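Local coordinates for decaprenyl diphosphate synthase (Rhodobacter capsulatus, PDB 3MZV), which probably makes the long all-trans polyprenyl diphosphate precursor of quinone side chains by magnesium-dependent addition of isopentenyl diphosphate units to farnesyl diphosphate, at residues F74-L78 and L131-T135; F184-E189 and L205-D210; D221-Y225 and N235-F240; E260-W264 and L284-H288. All blocks are in the same frame, centred on the assembly; numbering follows the deposited sequence. Where two conformers were deposited one is given.

Contact 1 of 4, residues F74-L78 and L131-T135; sequences FHVHL and LMTDT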
loop_
_atom_site.group_PDB
_atom_site.type_symbol
_atom_site.label_atom_id
_atom_site.label_comp_id
_atom_site.label_asym_id
_atom_site.label_seq_id
_atom_site.Cartn_x
_atom_site.Cartn_y
_atom_site.Cartn_z
ATOM N N PHE B 74 -14.738 -10.764 16.276
ATOM C CA PHE B 74 -13.632 -10.377 15.394
ATOM C C PHE B 74 -13.812 -10.730 13.922
ATOM O O PHE B 74 -12.953 -10.416 13.107
ATOM C CB PHE B 74 -12.339 -10.957 15.917
ATOM C CG PHE B 74 -11.881 -10.321 17.224
ATOM C CD1 PHE B 74 -11.791 -8.973 17.354
ATOM C CD2 PHE B 74 -11.603 -11.108 18.335
ATOM C CE1 PHE B 74 -11.376 -8.396 18.559
ATOM C CE2 PHE B 74 -11.183 -10.520 19.544
ATOM C CZ PHE B 74 -11.090 -9.173 19.631
ATOM N N HIS B 75 -14.903 -11.398 13.569
ATOM C CA HIS B 75 -15.212 -11.613 12.156
ATOM C C HIS B 75 -15.587 -10.247 11.496
ATOM O O HIS B 75 -15.384 -10.047 10.306
ATOM C CB HIS B 75 -16.308 -12.662 11.970
ATOM C CG HIS B 75 -17.606 -12.275 12.560
ATOM N ND1 HIS B 75 -17.720 -11.780 13.841
ATOM C CD2 HIS B 75 -18.868 -12.326 12.058
ATOM C CE1 HIS B 75 -18.989 -11.503 14.090
ATOM N NE2 HIS B 75 -19.708 -11.830 13.028
ATOM N N VAL B 76 -16.137 -9.345 12.283
ATOM C CA VAL B 76 -16.403 -7.965 11.822
ATOM C C VAL B 76 -15.121 -7.209 11.433
ATOM O O VAL B 76 -14.976 -6.692 10.294
ATOM C CB VAL B 76 -17.256 -7.194 12.850
ATOM C CG1 VAL B 76 -17.462 -5.756 12.348
ATOM C CG2 VAL B 76 -18.655 -7.907 12.992
ATOM N N HIS B 77 -14.144 -7.261 12.319
ATOM C CA HIS B 77 -12.827 -6.677 12.063
ATOM C C HIS B 77 -12.215 -7.261 10.790
ATOM O O HIS B 77 -11.690 -6.533 9.949
ATOM C CB HIS B 77 -11.860 -6.903 13.222
ATOM C CG HIS B 77 -12.330 -6.361 14.535
ATOM N ND1 HIS B 77 -13.497 -6.782 15.138
ATOM C CD2 HIS B 77 -11.777 -5.448 15.373
ATOM C CE1 HIS B 77 -13.650 -6.135 16.285
ATOM N NE2 HIS B 77 -12.632 -5.301 16.435
ATOM N N LEU B 78 -12.287 -8.580 10.627
ATOM C CA LEU B 78 -11.695 -9.216 9.466
ATOM C C LEU B 78 -12.403 -8.828 8.164
ATOM O O LEU B 78 -11.735 -8.563 7.142
ATOM C CB LEU B 78 -11.732 -10.752 9.635
ATOM C CG LEU B 78 -10.822 -11.263 10.783
ATOM C CD1 LEU B 78 -10.893 -12.787 10.985
ATOM C CD2 LEU B 78 -9.414 -10.876 10.490
ATOM N N LEU B 131 -6.017 -2.232 12.544
ATOM C CA LEU B 131 -7.263 -2.803 13.018
ATOM C C LEU B 131 -7.139 -4.309 13.323
ATOM O O LEU B 131 -7.603 -4.757 14.387
ATOM C CB LEU B 131 -8.335 -2.569 11.965
ATOM C CG LEU B 131 -9.720 -3.197 12.184
ATOM C CD1 LEU B 131 -10.303 -2.766 13.511
ATOM C CD2 LEU B 131 -10.631 -2.838 11.062
ATOM N N MET B 132 -6.456 -5.056 12.434
ATOM C CA MET B 132 -6.308 -6.496 12.617
ATOM C C MET B 132 -5.612 -6.894 13.902
ATOM O O MET B 132 -5.897 -7.966 14.427
ATOM C CB MET B 132 -5.584 -7.096 11.434
ATOM C CG MET B 132 -6.438 -7.186 10.238
ATOM S SD MET B 132 -7.924 -8.065 10.613
ATOM C CE MET B 132 -7.108 -9.583 11.120
ATOM N N THR B 133 -4.731 -6.037 14.406
ATOM C CA THR B 133 -4.004 -6.299 15.633
ATOM C C THR B 133 -4.938 -6.365 16.864
ATOM O O THR B 133 -4.628 -7.048 17.843
ATOM C CB THR B 133 -2.863 -5.290 15.882
ATOM O OG1 THR B 133 -3.387 -3.982 16.212
ATOM C CG2 THR B 133 -1.956 -5.224 14.667
ATOM N N ASP B 134 -6.086 -5.705 16.788
ATOM C CA ASP B 134 -7.095 -5.823 17.842
ATOM C C ASP B 134 -7.567 -7.297 17.989
ATOM O O ASP B 134 -8.026 -7.686 19.048
ATOM C CB ASP B 134 -8.328 -4.973 17.526
ATOM C CG ASP B 134 -8.072 -3.490 17.616
ATOM O OD1 ASP B 134 -6.961 -3.107 17.963
ATOM O OD2 ASP B 134 -9.014 -2.721 17.302
ATOM N N THR B 135 -7.464 -8.109 16.946
ATOM C CA THR B 135 -7.953 -9.468 17.050
ATOM C C THR B 135 -6.996 -10.358 17.848
ATOM O O THR B 135 -7.384 -11.451 18.221
ATOM C CB THR B 135 -8.180 -10.163 15.672
ATOM O OG1 THR B 135 -6.922 -10.385 15.047
ATOM C CG2 THR B 135 -9.053 -9.365 14.749
HETATM O O HOH W 1 -11.404 -3.535 18.268
#
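His-77 gives up more surface here than any other residue, followed by Thr-135 and Phe-74, and these three set the shape of the contact. The CA of Thr-135 sits over one face of the Phe-74 ring, 3.8 Å from its centroid and only 8° off the ring normal, a CH-pi contact made with backbone rather than side chain. Its methyl group fills the gap between two residues of the facing helix: CG2 lies 3.8 Å from Phe-74 CD1 and 4.0 Å from His-77 CB. Threonine suits this place because its hydroxyl turns back to its own backbone, OG1 donating to Met-132 O at 2.7 Å, while the methyl faces the partner. In the all-helical isoprenoid synthase fold, helix 74-96 carries the first aspartate-rich motif toward its far end; here its opening turn packs on the end of helix 114-133. His-77 serves two environments. CD2 of its ring meets Leu-131 CD1 at 3.6 Å, whereas NE2 reaches a water at 2.8 Å. That water donates to Asp-134 OD2 at 2.7 Å, an oxygen also held in a salt bridge by Arg-32 of helix 19-32.

Contact 2 of 4, residues F184-E189 and L205-D210; sequences FSAATE and LFDYGD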
loop_
_atom_site.group_PDB
_atom_site.type_symbol
_atom_site.label_atom_id
_atom_site.label_comp_id
_atom_site.label_asym_id
_atom_site.label_seq_id
_atom_site.Cartn_x
_atom_site.Cartn_y
_atom_site.Cartn_z
ATOM N N PHE B 184 -10.697 -13.369 -2.316
ATOM C CA PHE B 184 -11.907 -14.166 -2.010
ATOM C C PHE B 184 -11.536 -15.362 -1.129
ATOM O O PHE B 184 -12.202 -15.638 -0.153
ATOM C CB PHE B 184 -12.542 -14.778 -3.287
ATOM C CG PHE B 184 -13.438 -13.883 -4.048
ATOM C CD1 PHE B 184 -13.002 -12.692 -4.552
ATOM C CD2 PHE B 184 -14.691 -14.328 -4.427
ATOM C CE1 PHE B 184 -13.841 -11.898 -5.344
ATOM C CE2 PHE B 184 -15.504 -13.552 -5.226
ATOM C CZ PHE B 184 -15.089 -12.320 -5.649
ATOM N N SER B 185 -10.484 -16.090 -1.492
ATOM C CA SER B 185 -10.037 -17.226 -0.703
ATOM C C SER B 185 -9.529 -16.837 0.700
ATOM O O SER B 185 -9.831 -17.540 1.680
ATOM C CB SER B 185 -8.980 -18.081 -1.418
ATOM O OG SER B 185 -7.803 -17.394 -1.813
ATOM N N ALA B 186 -8.766 -15.758 0.780
ATOM C CA ALA B 186 -8.358 -15.198 2.090
ATOM C C ALA B 186 -9.581 -14.860 2.933
ATOM O O ALA B 186 -9.621 -15.158 4.157
ATOM C CB ALA B 186 -7.428 -13.908 1.911
ATOM N N ALA B 187 -10.573 -14.208 2.325
ATOM C CA ALA B 187 -11.777 -13.769 3.035
ATOM C C ALA B 187 -12.486 -14.927 3.722
ATOM O O ALA B 187 -12.856 -14.813 4.901
ATOM C CB ALA B 187 -12.783 -13.002 2.110
ATOM N N THR B 188 -12.693 -16.028 2.993
ATOM C CA THR B 188 -13.412 -17.147 3.532
ATOM C C THR B 188 -12.542 -17.895 4.527
ATOM O O THR B 188 -13.025 -18.240 5.596
ATOM C CB THR B 188 -13.912 -18.119 2.420
ATOM O OG1 THR B 188 -12.832 -18.473 1.572
ATOM C CG2 THR B 188 -14.986 -17.432 1.601
ATOM N N GLU B 189 -11.285 -18.105 4.179
ATOM C CA GLU B 189 -10.347 -18.805 5.038
ATOM C C GLU B 189 -10.242 -18.157 6.437
ATOM O O GLU B 189 -10.249 -18.849 7.433
ATOM C CB GLU B 189 -8.969 -18.792 4.401
ATOM C CG GLU B 189 -7.903 -19.618 5.136
ATOM C CD GLU B 189 -6.515 -19.676 4.469
ATOM O OE1 GLU B 189 -6.097 -18.729 3.791
ATOM O OE2 GLU B 189 -5.832 -20.717 4.640
ATOM N N LEU B 205 -13.178 -23.968 2.950
ATOM C CA LEU B 205 -13.628 -22.588 2.756
ATOM C C LEU B 205 -12.658 -21.871 1.831
ATOM O O LEU B 205 -13.082 -21.077 0.968
ATOM C CB LEU B 205 -13.731 -21.835 4.077
ATOM C CG LEU B 205 -14.909 -22.195 4.956
ATOM C CD1 LEU B 205 -14.632 -21.765 6.446
ATOM C CD2 LEU B 205 -16.199 -21.614 4.410
ATOM N N PHE B 206 -11.372 -22.121 2.029
ATOM C CA PHE B 206 -10.368 -21.552 1.131
ATOM C C PHE B 206 -10.680 -21.945 -0.331
ATOM O O PHE B 206 -10.678 -21.085 -1.205
ATOM C CB PHE B 206 -8.932 -22.003 1.518
ATOM C CG PHE B 206 -7.859 -21.523 0.566
ATOM C CD1 PHE B 206 -7.515 -22.275 -0.561
ATOM C CD2 PHE B 206 -7.185 -20.322 0.798
ATOM C CE1 PHE B 206 -6.532 -21.843 -1.463
ATOM C CE2 PHE B 206 -6.163 -19.876 -0.081
ATOM C CZ PHE B 206 -5.839 -20.623 -1.214
ATOM N N ASP B 207 -10.944 -23.239 -0.556
ATOM C CA ASP B 207 -11.116 -23.794 -1.890
ATOM C C ASP B 207 -12.387 -23.215 -2.492
ATOM O O ASP B 207 -12.382 -22.857 -3.678
ATOM C CB ASP B 207 -11.211 -25.337 -1.870
ATOM C CG ASP B 207 -9.907 -26.031 -1.501
ATOM O OD1 ASP B 207 -8.825 -25.424 -1.481
ATOM O OD2 ASP B 207 -9.977 -27.227 -1.202
ATOM N N TYR B 208 -13.436 -23.073 -1.672
ATOM C CA TYR B 208 -14.669 -22.397 -2.096
ATOM C C TYR B 208 -14.396 -21.002 -2.591
ATOM O O TYR B 208 -14.806 -20.625 -3.692
ATOM C CB TYR B 208 -15.744 -22.367 -1.009
ATOM C CG TYR B 208 -16.942 -21.513 -1.369
ATOM C CD1 TYR B 208 -17.950 -21.993 -2.226
ATOM C CD2 TYR B 208 -17.052 -20.209 -0.909
ATOM C CE1 TYR B 208 -19.074 -21.197 -2.576
ATOM C CE2 TYR B 208 -18.156 -19.407 -1.256
ATOM C CZ TYR B 208 -19.149 -19.895 -2.074
ATOM O OH TYR B 208 -20.194 -19.067 -2.375
ATOM N N GLY B 209 -13.690 -20.220 -1.783
ATOM C CA GLY B 209 -13.437 -18.869 -2.133
ATOM C C GLY B 209 -12.558 -18.733 -3.359
ATOM O O GLY B 209 -12.819 -17.895 -4.199
ATOM N N ASP B 210 -11.508 -19.545 -3.445
ATOM C CA ASP B 210 -10.596 -19.551 -4.592
ATOM C C ASP B 210 -11.362 -19.823 -5.891
ATOM O O ASP B 210 -11.257 -19.085 -6.839
ATOM C CB ASP B 210 -9.515 -20.633 -4.379
ATOM C CG ASP B 210 -8.588 -20.816 -5.562
ATOM O OD1 ASP B 210 -7.799 -19.895 -5.900
ATOM O OD2 ASP B 210 -8.632 -21.918 -6.156
HETATM O O HOH W 2 -6.791 -17.946 -4.320
#
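This is a close, buried helix-helix contact within an antiparallel helical hairpin: helices 169-194 and 199-224 follow one another in the all-alpha isoprenoid synthase fold, joined by a short turn. The two segments approach to 7.1 Å between axes, with 150° between their directions. Gly-209 makes such closeness possible. Its CA is 4.0 Å from the CA of Ser-185, and a CB placed there would fall only 2.7 Å from Phe-184 O and 2.5 Å from Thr-188 OG1, so a side chain would clash. Small residues face it. Ser-185 sets its CB over one face of the Phe-206 ring, 3.8 Å from the centroid, in a CH-pi contact; its OG bonds within its own helix to backbone carbonyls and, at 2.8 Å, to a water that donates to Asp-210 OD1 at 2.7 Å. The other carboxylate oxygen of Asp-210 forms a salt bridge with Arg-177, so this buried charge is balanced. On the flank, Phe-206 CD2 also touches Glu-189 OE1 at 3.6 Å. Thr-188, well buried by the partner, can place a polar group here because its hydroxyl finds a backbone acceptor on the other helix: OG1 donates to Leu-205 O at 2.7 Å.

Contact 3 of 4, residues D221-Y225 and N235-F240; sequences DLLDY and NTGDDF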
loop_
_atom_site.group_PDB
_atom_site.type_symbol
_atom_site.label_atom_id
_atom_site.label_comp_id
_atom_site.label_asym_id
_atom_site.label_seq_id
_atom_site.Cartn_x
_atom_site.Cartn_y
_atom_site.Cartn_z
ATOM N N ASP B 221 -14.371 -11.268 -17.588
ATOM C CA ASP B 221 -13.557 -11.310 -18.835
ATOM C C ASP B 221 -14.407 -11.744 -20.036
ATOM O O ASP B 221 -14.237 -11.231 -21.133
ATOM C CB ASP B 221 -12.336 -12.204 -18.691
ATOM C CG ASP B 221 -11.377 -11.737 -17.580
ATOM O OD1 ASP B 221 -11.504 -10.607 -17.086
ATOM O OD2 ASP B 221 -10.495 -12.521 -17.216
ATOM N N LEU B 222 -15.344 -12.674 -19.807
ATOM C CA LEU B 222 -16.251 -13.131 -20.841
ATOM C C LEU B 222 -17.208 -12.013 -21.281
ATOM O O LEU B 222 -17.381 -11.724 -22.476
ATOM C CB LEU B 222 -17.017 -14.357 -20.333
ATOM C CG LEU B 222 -18.142 -14.899 -21.242
ATOM C CD1 LEU B 222 -17.753 -15.093 -22.710
ATOM C CD2 LEU B 222 -18.677 -16.199 -20.660
ATOM N N LEU B 223 -17.794 -11.355 -20.289
ATOM C CA LEU B 223 -18.755 -10.309 -20.557
ATOM C C LEU B 223 -18.073 -9.116 -21.248
ATOM O O LEU B 223 -18.699 -8.397 -22.022
ATOM C CB LEU B 223 -19.431 -9.884 -19.262
ATOM C CG LEU B 223 -20.397 -10.854 -18.568
ATOM C CD1 LEU B 223 -20.757 -10.278 -17.174
ATOM C CD2 LEU B 223 -21.670 -11.151 -19.372
ATOM N N ASP B 224 -16.780 -8.950 -21.020
ATOM C CA ASP B 224 -16.043 -7.871 -21.676
ATOM C C ASP B 224 -16.032 -7.999 -23.221
ATOM O O ASP B 224 -15.910 -6.987 -23.918
ATOM C CB ASP B 224 -14.633 -7.825 -21.189
ATOM C CG ASP B 224 -14.091 -6.399 -21.127
ATOM O OD1 ASP B 224 -14.567 -5.666 -20.238
ATOM O OD2 ASP B 224 -13.244 -6.025 -21.974
ATOM N N TYR B 225 -16.157 -9.224 -23.730
ATOM C CA TYR B 225 -16.249 -9.493 -25.189
ATOM C C TYR B 225 -17.638 -9.878 -25.682
ATOM O O TYR B 225 -17.806 -10.529 -26.737
ATOM C CB TYR B 225 -15.231 -10.550 -25.585
ATOM C CG TYR B 225 -13.833 -10.044 -25.626
ATOM C CD1 TYR B 225 -13.372 -9.362 -26.735
ATOM C CD2 TYR B 225 -12.935 -10.270 -24.570
ATOM C CE1 TYR B 225 -12.059 -8.918 -26.803
ATOM C CE2 TYR B 225 -11.645 -9.805 -24.626
ATOM C CZ TYR B 225 -11.214 -9.119 -25.749
ATOM O OH TYR B 225 -9.932 -8.669 -25.836
ATOM N N ASN B 235 -20.700 -2.298 -21.911
ATOM C CA ASN B 235 -19.574 -2.677 -21.068
ATOM C C ASN B 235 -18.533 -3.528 -21.803
ATOM O O ASN B 235 -17.837 -4.297 -21.146
ATOM C CB ASN B 235 -20.032 -3.439 -19.783
ATOM C CG ASN B 235 -21.306 -2.858 -19.130
ATOM O OD1 ASN B 235 -21.222 -2.063 -18.198
ATOM N ND2 ASN B 235 -22.482 -3.298 -19.594
ATOM N N THR B 236 -18.412 -3.415 -23.128
ATOM C CA THR B 236 -17.488 -4.286 -23.864
ATOM C C THR B 236 -16.307 -3.536 -24.444
ATOM O O THR B 236 -16.418 -2.346 -24.768
ATOM C CB THR B 236 -18.175 -5.026 -25.017
ATOM O OG1 THR B 236 -18.600 -4.084 -26.013
ATOM C CG2 THR B 236 -19.346 -5.863 -24.492
ATOM N N GLY B 237 -15.173 -4.234 -24.559
ATOM C CA GLY B 237 -14.046 -3.712 -25.307
ATOM C C GLY B 237 -12.872 -3.174 -24.528
ATOM O O GLY B 237 -11.849 -2.890 -25.139
ATOM N N ASP B 238 -12.986 -3.020 -23.199
ATOM C CA ASP B 238 -11.877 -2.450 -22.426
ATOM C C ASP B 238 -10.645 -3.351 -22.423
ATOM O O ASP B 238 -9.520 -2.875 -22.535
ATOM C CB ASP B 238 -12.264 -2.192 -20.954
ATOM C CG ASP B 238 -13.255 -1.033 -20.777
ATOM O OD1 ASP B 238 -13.459 -0.222 -21.718
ATOM O OD2 ASP B 238 -13.818 -0.936 -19.658
ATOM N N ASP B 239 -10.832 -4.652 -22.233
ATOM C CA ASP B 239 -9.682 -5.528 -22.150
ATOM C C ASP B 239 -8.953 -5.552 -23.503
ATOM O O ASP B 239 -7.706 -5.611 -23.556
ATOM C CB ASP B 239 -10.106 -6.952 -21.769
ATOM C CG ASP B 239 -10.585 -7.057 -20.330
ATOM O OD1 ASP B 239 -10.353 -6.106 -19.547
ATOM O OD2 ASP B 239 -11.210 -8.074 -19.993
ATOM N N PHE B 240 -9.747 -5.501 -24.574
ATOM C CA PHE B 240 -9.212 -5.518 -25.946
ATOM C C PHE B 240 -8.355 -4.250 -26.169
ATOM O O PHE B 240 -7.199 -4.334 -26.521
ATOM C CB PHE B 240 -10.342 -5.580 -26.955
ATOM C CG PHE B 240 -9.868 -5.705 -28.391
ATOM C CD1 PHE B 240 -9.247 -6.860 -28.845
ATOM C CD2 PHE B 240 -10.088 -4.684 -29.281
ATOM C CE1 PHE B 240 -8.807 -6.953 -30.182
ATOM C CE2 PHE B 240 -9.677 -4.764 -30.604
ATOM C CZ PHE B 240 -9.027 -5.903 -31.050
HETATM O O HOH W 3 -11.537 -10.269 -21.372
HETATM O O HOH W 4 -12.356 -8.221 -17.544
HETATM O O HOH W 5 -12.669 -6.379 -24.478
HETATM O O HOH W 6 -12.453 -4.914 -18.340
#
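Asn-235 enters at the exposed margin. Thr-236 then lays its backbone along the end of helix 199-224: its CA makes a CA-H...O contact of 3.1 Å with Asp-224 O, and its methyl CG2 lies 3.6 Å from Leu-223 O. Gly-237 donates its N to the same Asp-224 O at 2.9 Å. Its positive phi of 104° would jam a side chain against the preceding carbonyl, which explains glycine at this N-cap of helix 238-241. Asp-221 and Asp-224 belong to the second aspartate-rich motif, DDLLD, which in relatives binds the magnesium ions that hold the substrate diphosphate; waters occupy the space between the acids here. Past Asp-238, the N of Asp-239 donates to Asp-224 OD2 at 2.8 Å, so a carboxylate from the other segment satisfies a first-turn amide. The Asp-239 side chain meets like charge, its OD2 lying 3.5 Å from Asp-224 OD2 and 3.9 Å from Asp-221 OD1; the other Asp-221 oxygen, OD2, is hydrogen-bonded to the Tyr-172 hydroxyl. One water donates to both Asp-221 O (2.9 Å) and Asp-239 OD2 (2.6 Å). Phe-240 turns apolar: its CB packs 3.8 Å from Tyr-225 CE1, and the Tyr-225 hydroxyl approaches its ring edge.

Contact 4 of 4, residues E260-W264 and L284-H288; sequences ERAFW and LMTKH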
loop_
_atom_site.group_PDB
_atom_site.type_symbol
_atom_site.label_atom_id
_atom_site.label_comp_id
_atom_site.label_asym_id
_atom_site.label_seq_id
_atom_site.Cartn_x
_atom_site.Cartn_y
_atom_site.Cartn_z
ATOM N N GLU B 260 -4.507 -15.314 -39.302
ATOM C CA GLU B 260 -5.149 -14.900 -38.044
ATOM C C GLU B 260 -4.162 -14.413 -37.031
ATOM O O GLU B 260 -4.438 -13.431 -36.336
ATOM C CB GLU B 260 -6.040 -15.985 -37.430
ATOM C CG GLU B 260 -7.268 -16.295 -38.235
ATOM C CD GLU B 260 -8.187 -17.459 -37.653
ATOM O OE1 GLU B 260 -7.949 -17.943 -36.559
ATOM O OE2 GLU B 260 -9.162 -17.877 -38.338
ATOM N N ARG B 261 -3.014 -15.090 -36.948
ATOM C CA ARG B 261 -1.953 -14.694 -36.037
ATOM C C ARG B 261 -1.494 -13.289 -36.361
ATOM O O ARG B 261 -1.239 -12.504 -35.455
ATOM C CB ARG B 261 -0.788 -15.673 -36.123
ATOM C CG ARG B 261 0.120 -15.682 -34.941
ATOM C CD ARG B 261 1.081 -16.929 -34.956
ATOM N NE ARG B 261 0.534 -18.104 -35.659
ATOM C CZ ARG B 261 0.985 -18.612 -36.823
ATOM N NH1 ARG B 261 2.035 -18.093 -37.464
ATOM N NH2 ARG B 261 0.386 -19.682 -37.350
ATOM N N ALA B 262 -1.377 -12.959 -37.650
ATOM C CA ALA B 262 -1.030 -11.608 -38.056
ATOM C C ALA B 262 -2.055 -10.569 -37.566
ATOM O O ALA B 262 -1.680 -9.477 -37.147
ATOM C CB ALA B 262 -0.798 -11.508 -39.599
ATOM N N PHE B 263 -3.336 -10.899 -37.620
ATOM C CA PHE B 263 -4.364 -10.033 -37.034
ATOM C C PHE B 263 -4.136 -9.840 -35.536
ATOM O O PHE B 263 -4.102 -8.714 -35.054
ATOM C CB PHE B 263 -5.749 -10.626 -37.207
ATOM C CG PHE B 263 -6.804 -9.959 -36.376
ATOM C CD1 PHE B 263 -7.293 -8.708 -36.738
ATOM C CD2 PHE B 263 -7.229 -10.521 -35.201
ATOM C CE1 PHE B 263 -8.242 -8.080 -35.964
ATOM C CE2 PHE B 263 -8.211 -9.904 -34.424
ATOM C CZ PHE B 263 -8.715 -8.672 -34.813
ATOM N N TRP B 264 -3.981 -10.932 -34.816
ATOM C CA TRP B 264 -3.731 -10.841 -33.366
ATOM C C TRP B 264 -2.440 -10.076 -33.061
ATOM O O TRP B 264 -2.389 -9.277 -32.114
ATOM C CB TRP B 264 -3.704 -12.216 -32.686
ATOM C CG TRP B 264 -5.031 -12.879 -32.718
ATOM C CD1 TRP B 264 -5.330 -14.008 -33.366
ATOM C CD2 TRP B 264 -6.245 -12.452 -32.065
ATOM N NE1 TRP B 264 -6.653 -14.320 -33.214
ATOM C CE2 TRP B 264 -7.238 -13.397 -32.390
ATOM C CE3 TRP B 264 -6.581 -11.374 -31.221
ATOM C CZ2 TRP B 264 -8.538 -13.300 -31.932
ATOM C CZ3 TRP B 264 -7.858 -11.277 -30.750
ATOM C CH2 TRP B 264 -8.852 -12.219 -31.124
ATOM N N LEU B 284 -13.538 -13.917 -34.741
ATOM C CA LEU B 284 -12.586 -15.029 -34.634
ATOM C C LEU B 284 -12.857 -15.897 -33.403
ATOM O O LEU B 284 -12.749 -17.144 -33.442
ATOM C CB LEU B 284 -11.128 -14.546 -34.600
ATOM C CG LEU B 284 -10.620 -13.903 -35.919
ATOM C CD1 LEU B 284 -9.150 -13.544 -35.800
ATOM C CD2 LEU B 284 -10.897 -14.879 -37.160
ATOM N N MET B 285 -13.182 -15.235 -32.282
ATOM C CA MET B 285 -13.530 -15.937 -31.088
ATOM C C MET B 285 -14.706 -16.886 -31.323
ATOM O O MET B 285 -14.631 -18.066 -30.938
ATOM C CB MET B 285 -13.811 -14.949 -29.947
ATOM C CG MET B 285 -12.647 -14.142 -29.544
ATOM S SD MET B 285 -13.095 -12.857 -28.221
ATOM C CE MET B 285 -11.412 -12.419 -27.894
ATOM N N THR B 286 -15.749 -16.385 -31.980
ATOM C CA THR B 286 -16.941 -17.144 -32.265
ATOM C C THR B 286 -16.644 -18.334 -33.202
ATOM O O THR B 286 -17.025 -19.460 -32.921
ATOM C CB THR B 286 -18.054 -16.250 -32.868
ATOM O OG1 THR B 286 -18.460 -15.302 -31.876
ATOM C CG2 THR B 286 -19.281 -17.090 -33.245
ATOM N N LYS B 287 -15.907 -18.079 -34.268
ATOM C CA LYS B 287 -15.455 -19.152 -35.194
ATOM C C LYS B 287 -14.773 -20.288 -34.462
ATOM O O LYS B 287 -15.069 -21.446 -34.721
ATOM C CB LYS B 287 -14.506 -18.521 -36.238
ATOM C CG LYS B 287 -13.693 -19.443 -37.177
ATOM C CD LYS B 287 -12.771 -18.539 -38.038
ATOM C CE LYS B 287 -12.157 -19.280 -39.197
ATOM N NZ LYS B 287 -10.779 -19.651 -38.876
ATOM N N HIS B 288 -13.884 -19.952 -33.518
ATOM C CA HIS B 288 -13.109 -20.924 -32.740
ATOM C C HIS B 288 -13.746 -21.450 -31.435
ATOM O O HIS B 288 -13.150 -22.260 -30.739
ATOM C CB HIS B 288 -11.731 -20.335 -32.443
ATOM C CG HIS B 288 -10.880 -20.196 -33.648
ATOM N ND1 HIS B 288 -10.616 -21.264 -34.491
ATOM C CD2 HIS B 288 -10.209 -19.130 -34.157
ATOM C CE1 HIS B 288 -9.825 -20.854 -35.467
ATOM N NE2 HIS B 288 -9.557 -19.568 -35.284
#
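The backbones stand well apart: the closest pair of CA atoms, those of Glu-260 and Leu-284, is 8.2 Å distant, so long side chains must bridge the space. Both segments are regular helix over most of their length, with Trp-264 N bonded to Glu-260 O at 3.0 Å and His-288 N to Leu-284 O, also at 3.0 Å. Glu-260, long enough to cross the gap, points toward the partner and divides its carboxylate between two donors. OE2 forms a very short salt bridge of 2.5 Å with Lys-287 NZ, and OE1 accepts a nearly straight hydrogen bond of 2.6 Å from His-288 NE2. Next to this polar group lies an apolar one. Branched Leu-284 offers its CD1 to two aromatic rings, 3.6 Å from Phe-263 CD2 and 3.7 Å from Trp-264 NE1. The broad indole reaches farther still, its CH2 touching the thioether methyl CE of Met-285 at 4.1 Å, while helix 247-254 covers the buried indole from outside the contact. Polar residues near the solvent, with aromatic and aliphatic ones packed between the helices, are what amphipathic helices provide, here the successive helices 258-270 and 277-287 at the periphery of the all-alpha isoprenoid synthase fold.

How the contacts relate
Contact 2 is the most buried and the nearest the chain's centre; contacts 1, 3 and 4 are only partly buried, and contact 4 lies farthest out. Contacts 2 and 3 share helix 199-224, one using it for tight packing around a glycine, the other using its final turn, about 26 Å away between centres, for a hydrated cluster of acids. Contacts 3 and 4 touch directly, Tyr-225 CE1 meeting Met-285 CE at 3.7 Å, so the motif-bearing end of that helix joins the peripheral helices through apolar packing. Contact 1 lies across the chain's centre from both. Charge is handled differently too: paired directly in contact 4, but with like charges crowded together and bridged by waters in contact 3.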